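Local coordinates for ParM protein (Staphylococcus aureus, PDB 3JS6) that forms dynamic actin-like filaments that probably drive segregation of plasmid DNA to daughter cells, at residues Y5-V16 against K19-S29. Residues are numbered along the deposited sequence; the frame is centred on the assembly and turned at random.
Sequences YVMALDFGNGFV and KINDEKFVIPS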
loop_
_atom_site.group_PDB
_atom_site.type_symbol
_atom_site.label_atom_id
_atom_site.label_comp_id
_atom_site.label_asym_id
_atom_site.label_seq_id
_atom_site.Cartn_x
_atom_site.Cartn_y
_atom_site.Cartn_z
ATOM N N TYR A 5 -7.865 -5.577 18.584
ATOM C CA TYR A 5 -6.797 -4.804 17.944
ATOM C C TYR A 5 -7.182 -4.397 16.532
ATOM O O TYR A 5 -8.045 -5.015 15.926
ATOM C CB TYR A 5 -5.530 -5.638 17.866
ATOM C CG TYR A 5 -4.961 -5.990 19.201
ATOM C CD1 TYR A 5 -5.138 -7.268 19.743
ATOM C CD2 TYR A 5 -4.254 -5.049 19.940
ATOM C CE1 TYR A 5 -4.616 -7.589 20.988
ATOM C CE2 TYR A 5 -3.736 -5.362 21.183
ATOM C CZ TYR A 5 -3.917 -6.630 21.701
ATOM O OH TYR A 5 -3.414 -6.932 22.954
ATOM N N VAL A 6 -6.526 -3.370 15.993
ATOM C CA VAL A 6 -6.849 -2.938 14.650
ATOM C C VAL A 6 -5.701 -3.264 13.696
ATOM O O VAL A 6 -4.573 -2.848 13.922
ATOM C CB VAL A 6 -7.141 -1.415 14.617
ATOM C CG1 VAL A 6 -7.235 -0.916 13.176
ATOM C CG2 VAL A 6 -8.477 -1.131 15.338
HETATM N N MSE A 7 -5.990 -4.046 12.663
HETATM C CA MSE A 7 -4.987 -4.391 11.651
HETATM C C MSE A 7 -5.290 -3.556 10.419
HETATM O O MSE A 7 -6.421 -3.584 9.926
HETATM C CB MSE A 7 -5.067 -5.847 11.220
HETATM C CG MSE A 7 -4.562 -6.896 12.214
HETATM SE SE MSE A 7 -4.666 -8.689 11.358
HETATM C CE MSE A 7 -3.731 -9.721 12.665
ATOM N N ALA A 8 -4.285 -2.828 9.922
ATOM C CA ALA A 8 -4.446 -2.023 8.727
ATOM C C ALA A 8 -3.508 -2.666 7.709
ATOM O O ALA A 8 -2.337 -2.893 7.997
ATOM C CB ALA A 8 -4.049 -0.599 8.978
ATOM N N LEU A 9 -4.047 -2.966 6.534
ATOM C CA LEU A 9 -3.291 -3.647 5.478
ATOM C C LEU A 9 -3.481 -2.968 4.147
ATOM O O LEU A 9 -4.564 -2.479 3.849
ATOM C CB LEU A 9 -3.758 -5.091 5.353
ATOM C CG LEU A 9 -3.269 -6.044 6.447
ATOM C CD1 LEU A 9 -4.063 -7.375 6.404
ATOM C CD2 LEU A 9 -1.756 -6.299 6.230
ATOM N N ASP A 10 -2.426 -2.960 3.342
ATOM C CA ASP A 10 -2.479 -2.321 2.024
ATOM C C ASP A 10 -1.782 -3.265 1.060
ATOM O O ASP A 10 -0.546 -3.342 1.063
ATOM C CB ASP A 10 -1.717 -1.002 2.103
ATOM C CG ASP A 10 -1.708 -0.230 0.773
ATOM O OD1 ASP A 10 -2.310 -0.691 -0.222
ATOM O OD2 ASP A 10 -1.103 0.862 0.745
ATOM N N PHE A 11 -2.558 -3.996 0.267
ATOM C CA PHE A 11 -1.991 -4.943 -0.687
ATOM C C PHE A 11 -1.801 -4.238 -2.024
ATOM O O PHE A 11 -2.600 -4.384 -2.938
ATOM C CB PHE A 11 -2.912 -6.151 -0.846
ATOM C CG PHE A 11 -3.108 -6.922 0.430
ATOM C CD1 PHE A 11 -4.194 -6.659 1.267
ATOM C CD2 PHE A 11 -2.179 -7.884 0.815
ATOM C CE1 PHE A 11 -4.351 -7.349 2.481
ATOM C CE2 PHE A 11 -2.324 -8.583 2.033
ATOM C CZ PHE A 11 -3.414 -8.307 2.862
ATOM N N GLY A 12 -0.729 -3.470 -2.124
ATOM C CA GLY A 12 -0.492 -2.706 -3.329
ATOM C C GLY A 12 0.342 -3.314 -4.429
ATOM O O GLY A 12 0.665 -4.514 -4.443
ATOM N N ASN A 13 0.653 -2.435 -5.376
ATOM C CA ASN A 13 1.468 -2.724 -6.543
ATOM C C ASN A 13 2.381 -3.923 -6.328
ATOM O O ASN A 13 1.982 -5.074 -6.525
ATOM C CB ASN A 13 2.308 -1.480 -6.868
ATOM C CG ASN A 13 2.573 -0.609 -5.631
ATOM O OD1 ASN A 13 2.933 -1.116 -4.558
ATOM N ND2 ASN A 13 2.398 0.707 -5.784
ATOM N N GLY A 14 3.611 -3.637 -5.923
ATOM C CA GLY A 14 4.579 -4.684 -5.683
ATOM C C GLY A 14 4.943 -4.862 -4.220
ATOM O O GLY A 14 5.813 -5.669 -3.907
ATOM N N PHE A 15 4.276 -4.135 -3.322
ATOM C CA PHE A 15 4.580 -4.236 -1.893
ATOM C C PHE A 15 3.325 -4.324 -1.029
ATOM O O PHE A 15 2.303 -3.724 -1.348
ATOM C CB PHE A 15 5.355 -3.007 -1.425
ATOM C CG PHE A 15 6.742 -2.913 -1.968
ATOM C CD1 PHE A 15 7.798 -3.531 -1.311
ATOM C CD2 PHE A 15 6.996 -2.205 -3.136
ATOM C CE1 PHE A 15 9.094 -3.446 -1.808
ATOM C CE2 PHE A 15 8.286 -2.114 -3.644
ATOM C CZ PHE A 15 9.340 -2.737 -2.978
ATOM N N VAL A 16 3.423 -5.056 0.076
ATOM C CA VAL A 16 2.309 -5.165 1.016
ATOM C C VAL A 16 2.742 -4.361 2.235
ATOM O O VAL A 16 3.856 -4.553 2.734
ATOM C CB VAL A 16 2.068 -6.625 1.450
ATOM C CG1 VAL A 16 1.045 -6.669 2.572
ATOM C CG2 VAL A 16 1.578 -7.443 0.268
ATOM N N LYS A 19 0.180 -2.603 9.421
ATOM C CA LYS A 19 0.431 -1.885 10.668
ATOM C C LYS A 19 -0.526 -2.371 11.749
ATOM O O LYS A 19 -1.704 -2.598 11.484
ATOM C CB LYS A 19 0.269 -0.372 10.449
ATOM C CG LYS A 19 0.583 0.507 11.659
ATOM C CD LYS A 19 0.505 1.992 11.309
ATOM C CE LYS A 19 0.970 2.860 12.487
ATOM N NZ LYS A 19 -0.039 2.901 13.586
ATOM N N ILE A 20 -0.001 -2.574 12.951
ATOM C CA ILE A 20 -0.822 -2.958 14.088
ATOM C C ILE A 20 -0.172 -2.259 15.271
ATOM O O ILE A 20 1.028 -2.380 15.482
ATOM C CB ILE A 20 -0.911 -4.517 14.289
ATOM C CG1 ILE A 20 -1.817 -4.815 15.501
ATOM C CG2 ILE A 20 0.466 -5.136 14.448
ATOM C CD1 ILE A 20 -2.291 -6.257 15.598
ATOM N N ASN A 21 -0.972 -1.503 16.026
ATOM C CA ASN A 21 -0.449 -0.742 17.144
ATOM C C ASN A 21 0.725 0.101 16.612
ATOM O O ASN A 21 0.564 0.811 15.614
ATOM C CB ASN A 21 -0.032 -1.690 18.276
ATOM C CG ASN A 21 -1.218 -2.526 18.799
ATOM O OD1 ASN A 21 -2.346 -2.040 18.888
ATOM N ND2 ASN A 21 -0.955 -3.773 19.156
ATOM N N ASP A 22 1.894 0.029 17.239
ATOM C CA ASP A 22 3.033 0.820 16.774
ATOM C C ASP A 22 3.979 0.023 15.888
ATOM O O ASP A 22 5.075 0.470 15.581
ATOM C CB ASP A 22 3.800 1.372 17.973
ATOM C CG ASP A 22 2.932 2.270 18.842
ATOM O OD1 ASP A 22 2.321 3.211 18.295
ATOM O OD2 ASP A 22 2.857 2.035 20.065
ATOM N N GLU A 23 3.537 -1.157 15.474
ATOM C CA GLU A 23 4.346 -2.047 14.646
ATOM C C GLU A 23 3.950 -1.949 13.173
ATOM O O GLU A 23 2.766 -1.846 12.845
ATOM C CB GLU A 23 4.143 -3.485 15.139
ATOM C CG GLU A 23 5.228 -4.078 16.034
ATOM C CD GLU A 23 5.899 -3.095 16.984
ATOM O OE1 GLU A 23 5.270 -2.651 17.979
ATOM O OE2 GLU A 23 7.079 -2.775 16.728
ATOM N N LYS A 24 4.924 -1.979 12.271
ATOM C CA LYS A 24 4.556 -1.919 10.865
ATOM C C LYS A 24 5.548 -2.661 10.000
ATOM O O LYS A 24 6.621 -2.981 10.463
ATOM C CB LYS A 24 4.390 -0.457 10.407
ATOM C CG LYS A 24 5.590 0.437 10.618
ATOM C CD LYS A 24 5.231 1.882 10.259
ATOM C CE LYS A 24 6.451 2.787 10.245
ATOM N NZ LYS A 24 6.135 4.149 9.709
ATOM N N PHE A 25 5.156 -2.990 8.769
ATOM C CA PHE A 25 6.053 -3.675 7.843
ATOM C C PHE A 25 5.745 -3.312 6.407
ATOM O O PHE A 25 4.634 -2.890 6.097
ATOM C CB PHE A 25 5.981 -5.215 8.024
ATOM C CG PHE A 25 4.725 -5.856 7.470
ATOM C CD1 PHE A 25 4.553 -6.034 6.092
ATOM C CD2 PHE A 25 3.705 -6.277 8.337
ATOM C CE1 PHE A 25 3.398 -6.617 5.576
ATOM C CE2 PHE A 25 2.546 -6.856 7.845
ATOM C CZ PHE A 25 2.385 -7.031 6.452
ATOM N N VAL A 26 6.747 -3.442 5.536
ATOM C CA VAL A 26 6.579 -3.208 4.107
ATOM C C VAL A 26 7.503 -4.269 3.476
ATOM O O VAL A 26 8.686 -4.305 3.733
ATOM C CB VAL A 26 6.931 -1.747 3.685
ATOM C CG1 VAL A 26 8.319 -1.338 4.196
ATOM C CG2 VAL A 26 6.803 -1.627 2.141
ATOM N N ILE A 27 6.895 -5.176 2.722
ATOM C CA ILE A 27 7.568 -6.334 2.134
ATOM C C ILE A 27 7.062 -6.523 0.723
ATOM O O ILE A 27 5.871 -6.289 0.453
ATOM C CB ILE A 27 7.197 -7.600 2.982
ATOM C CG1 ILE A 27 7.695 -7.398 4.423
ATOM C CG2 ILE A 27 7.762 -8.891 2.353
ATOM C CD1 ILE A 27 7.099 -8.365 5.450
ATOM N N PRO A 28 7.949 -6.948 -0.203
ATOM C CA PRO A 28 7.550 -7.172 -1.593
ATOM C C PRO A 28 6.422 -8.191 -1.665
ATOM O O PRO A 28 6.389 -9.144 -0.900
ATOM C CB PRO A 28 8.829 -7.701 -2.243
ATOM C CG PRO A 28 9.910 -6.989 -1.480
ATOM C CD PRO A 28 9.410 -7.101 -0.042
ATOM N N SER A 29 5.498 -7.983 -2.595
ATOM C CA SER A 29 4.366 -8.882 -2.761
ATOM C C SER A 29 4.829 -10.161 -3.474
ATOM O O SER A 29 4.509 -10.387 -4.630
ATOM C CB SER A 29 3.278 -8.155 -3.563
ATOM O OG SER A 29 2.187 -9.003 -3.846
HETATM O O HOH W 1 -3.585 -0.699 15.110
HETATM O O HOH W 2 -4.898 -1.897 17.702
HETATM O O HOH W 3 -0.307 -7.349 -2.816
#
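Ala8 and Lys19, paired antiparallel, belong to a first β hairpin and Val16 and Ile27, paired likewise, to a second; strand 15-20, common to both, makes the meander that opens the actin-like fold, a worked example of one central strand serving two neighbours. Ala8 N reaches Lys19 O over 3.0 Å at a nearly straight 171°, and Lys19 N returns a bond to Ala8 O. Further along, Val16 and Ile27 exchange a similar pair, and Ser29 N closes on Gly14 O at 2.7 Å from above the carbonyl plane. A type II' turn from Ile20 to Glu23 links the strands of the second hairpin. Where the first hairpin splays, water takes over: one molecule links Val6 O to Asn21 N, another Val6 N to Asn21 OD1. The Asn21 amide stands 71° from the Tyr5 ring, whose hydroxyl bonds Glu109, and Asn21 ND2 comes to 3.6 Å from Tyr5 CD2. The Ile20 chain runs out extended, chi1 -179°, and its CD1 touches both Tyr5 CB and Met7 CG. Val16 and Phe25 run side by side toward helix 90-104, CG1 of Val16 lying 3.8 Å from CE1 of Phe25, while Leu9 CD2 meets CZ of that ring. At the exposed end Phe15 crosses Pro28, with Phe15 CE1 3.7 Å from Pro28 CG.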